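Local coordinates for protein aminoglycoside N(3)-acetyltransferase (Enterobacter cloacae, PDB 6NP3) that transfers an acetyl group from acetyl-CoA to the 3-amino group of 2-deoxystreptamine aminoglycosides such as gentamicin, at residues A115-S120 with Y187-L192. Sequence-based numbering, arbitrary orientation.
Sequences AHPDAS and YSMPLL. With LLL ((2R,3R,4R,5R)-2-((1S,2S,3R,4S,6R)-4,6-diamino-3-((2R,3R,6S)-3-amino-6-(aminomethyl)-tetrahydro-2H-pyran-2-yloxy)-2-hydr oxycyclohexyloxy)-5-methyl-4-(methylamino)-tetrahydro-2H-pyran-3,5-diol), chain B.
Pro117 lies against Met189, joining the loop between strands 112-113 and 121-124 of the central sheet to strand 184-193 of the two-stranded antiparallel hairpin. Pro117 CG packs 3.8 Å from Met189 CB, and the two side chains run past each other in opposite directions. Met189 has CG anti to its carbonyl carbon (chi1 -64°); the chain bends again at chi2 and chi3, with SD near Pro117 CB and CE 4.0 Å from Asp118 CB. Beyond that CB, the Asp118 carboxylate grips the methylamino sugar of gentamicin with both oxygens: OD1 accepts from ligand N33 at 2.8 Å and OD2 from ligand O23 at 2.6 Å. Ser65 also hydrogen-bonds OD1. The Tyr187 and His116 side chains cross at about a right angle, Tyr187 OH reaching the edge of the imidazole near its plane, 3.5 Å from His116 CE1. One water bridges the pair, 2.8 Å from His116 NE2 and 2.8 Å from Tyr187 OH, while Ala119 CB sits over one face of the imidazole, offset toward its rim. The contact thus sets apolar packing and a water bridge behind a substrate-binding carboxylate, whose charge would be expected to attract a protonated methylamino group.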
loop_
_atom_site.group_PDB
_atom_site.type_symbol
_atom_site.label_atom_id
_atom_site.label_comp_id
_atom_site.label_asym_id
_atom_site.label_seq_id
_atom_site.Cartn_x
_atom_site.Cartn_y
_atom_site.Cartn_z
ATOM N N ALA A 115 10.272 7.979 -0.745
ATOM C CA ALA A 115 11.260 8.335 0.261
ATOM C C ALA A 115 10.834 8.088 1.704
ATOM O O ALA A 115 11.667 8.261 2.600
ATOM C CB ALA A 115 11.600 9.819 0.094
ATOM N N HIS A 116 9.581 7.788 1.973
ATOM C CA HIS A 116 9.135 7.546 3.341
ATOM C C HIS A 116 9.513 6.133 3.741
ATOM O O HIS A 116 9.029 5.170 3.140
ATOM C CB HIS A 116 7.634 7.729 3.394
ATOM C CG HIS A 116 7.082 7.816 4.766
ATOM N ND1 HIS A 116 7.252 6.839 5.721
ATOM C CD2 HIS A 116 6.310 8.776 5.324
ATOM C CE1 HIS A 116 6.606 7.207 6.812
ATOM N NE2 HIS A 116 6.015 8.369 6.589
ATOM N N PRO A 117 10.408 5.966 4.715
ATOM C CA PRO A 117 10.955 4.622 4.921
ATOM C C PRO A 117 9.927 3.609 5.379
ATOM O O PRO A 117 9.954 2.463 4.927
ATOM C CB PRO A 117 12.081 4.849 5.939
ATOM C CG PRO A 117 12.491 6.235 5.736
ATOM C CD PRO A 117 11.181 6.969 5.465
ATOM N N ASP A 118 8.992 4.009 6.234
ATOM C CA ASP A 118 8.001 3.078 6.754
ATOM C C ASP A 118 6.817 2.913 5.815
ATOM O O ASP A 118 6.267 1.816 5.714
ATOM C CB ASP A 118 7.524 3.504 8.149
ATOM C CG ASP A 118 6.716 2.436 8.810
ATOM O OD1 ASP A 118 7.267 1.351 9.142
ATOM O OD2 ASP A 118 5.499 2.649 8.981
ATOM N N ALA A 119 6.383 3.996 5.178
ATOM C CA ALA A 119 5.262 3.972 4.247
ATOM C C ALA A 119 5.693 3.808 2.791
ATOM O O ALA A 119 4.881 4.019 1.886
ATOM C CB ALA A 119 4.446 5.256 4.407
ATOM N N SER A 120 6.882 3.297 2.542
ATOM C CA SER A 120 7.451 3.396 1.216
ATOM C C SER A 120 6.589 2.731 0.157
ATOM O O SER A 120 6.108 1.613 0.320
ATOM C CB SER A 120 8.837 2.770 1.208
ATOM O OG SER A 120 9.506 2.987 -0.029
ATOM N N TYR A 187 7.132 8.513 15.702
ATOM C CA TYR A 187 8.200 7.557 15.447
ATOM C C TYR A 187 9.318 8.287 14.727
ATOM O O TYR A 187 9.170 9.443 14.329
ATOM C CB TYR A 187 7.682 6.340 14.690
ATOM C CG TYR A 187 6.950 6.632 13.405
ATOM C CD1 TYR A 187 7.641 6.844 12.232
ATOM C CD2 TYR A 187 5.568 6.655 13.359
ATOM C CE1 TYR A 187 6.962 7.090 11.033
ATOM C CE2 TYR A 187 4.889 6.882 12.179
ATOM C CZ TYR A 187 5.594 7.128 11.032
ATOM O OH TYR A 187 4.936 7.349 9.840
ATOM N N SER A 188 10.442 7.593 14.555
ATOM C CA SER A 188 11.633 8.163 13.957
ATOM C C SER A 188 12.151 7.242 12.876
ATOM O O SER A 188 12.177 6.022 13.052
ATOM C CB SER A 188 12.730 8.333 15.010
ATOM O OG SER A 188 12.307 9.199 16.053
ATOM N N MET A 189 12.577 7.844 11.778
ATOM C CA MET A 189 13.152 7.099 10.678
ATOM C C MET A 189 14.498 7.688 10.292
ATOM O O MET A 189 14.669 8.911 10.288
ATOM C CB MET A 189 12.228 7.147 9.451
ATOM C CG MET A 189 10.877 6.466 9.655
ATOM S SD MET A 189 11.047 4.666 9.655
ATOM C CE MET A 189 10.084 4.232 11.136
ATOM N N PRO A 190 15.441 6.843 9.879
ATOM C CA PRO A 190 16.751 7.333 9.428
ATOM C C PRO A 190 16.764 7.488 7.917
ATOM O O PRO A 190 16.603 6.500 7.182
ATOM C CB PRO A 190 17.699 6.229 9.911
ATOM C CG PRO A 190 16.884 4.975 9.814
ATOM C CD PRO A 190 15.405 5.374 9.961
ATOM N N LEU A 191 16.879 8.729 7.452
ATOM C CA LEU A 191 16.835 9.038 6.027
ATOM C C LEU A 191 18.241 9.334 5.522
ATOM O O LEU A 191 19.145 9.647 6.300
ATOM C CB LEU A 191 15.970 10.274 5.764
ATOM C CG LEU A 191 14.559 10.350 6.311
ATOM C CD1 LEU A 191 13.878 11.631 5.833
ATOM C CD2 LEU A 191 13.763 9.147 5.898
ATOM N N LEU A 192 18.409 9.275 4.202
ATOM C CA LEU A 192 19.618 9.770 3.550
ATOM C C LEU A 192 19.336 11.170 3.021
ATOM O O LEU A 192 18.348 11.382 2.310
ATOM C CB LEU A 192 20.050 8.871 2.391
ATOM C CG LEU A 192 20.746 7.567 2.769
ATOM C CD1 LEU A 192 20.972 6.736 1.515
ATOM C CD2 LEU A 192 22.046 7.824 3.505
HETATM C C11 LLL B . -1.861 -4.688 9.860
HETATM O O11 LLL B . -1.964 -3.659 8.842
HETATM C C21 LLL B . -2.295 -6.003 9.216
HETATM N N21 LLL B . -1.552 -6.141 7.969
HETATM C C31 LLL B . -3.728 -5.941 8.835
HETATM C C41 LLL B . -4.548 -5.708 10.094
HETATM C C51 LLL B . -4.053 -4.423 10.749
HETATM O O51 LLL B . -2.679 -4.497 11.009
HETATM C C61 LLL B . -4.758 -4.199 12.069
HETATM N N61 LLL B . -4.240 -2.966 12.660
HETATM C C12 LLL B . 0.544 -0.344 8.137
HETATM N N12 LLL B . 1.221 0.946 8.151
HETATM C C22 LLL B . -0.954 -0.186 7.883
HETATM C C32 LLL B . -1.555 -1.575 7.809
HETATM N N32 LLL B . -2.992 -1.465 7.540
HETATM C C42 LLL B . -1.380 -2.379 9.098
HETATM C C52 LLL B . 0.106 -2.433 9.459
HETATM O O52 LLL B . 0.229 -3.007 10.739
HETATM C C62 LLL B . 0.752 -1.062 9.477
HETATM O O62 LLL B . 2.145 -1.233 9.662
HETATM C C13 LLL B . 2.766 -0.495 10.716
HETATM C C23 LLL B . 4.198 -0.222 10.265
HETATM O O23 LLL B . 4.147 0.429 9.012
HETATM C C33 LLL B . 4.966 -1.542 10.068
HETATM N N33 LLL B . 6.381 -1.258 9.742
HETATM C C43 LLL B . 4.864 -2.367 11.368
HETATM O O43 LLL B . 5.633 -1.690 12.342
HETATM C C53 LLL B . 3.402 -2.488 11.814
HETATM O O53 LLL B . 2.775 -1.235 11.953
HETATM C C83 LLL B . 5.410 -3.782 11.143
HETATM C C93 LLL B . 6.787 -1.955 8.503
HETATM O O HOH W 1 4.632 9.795 8.571
#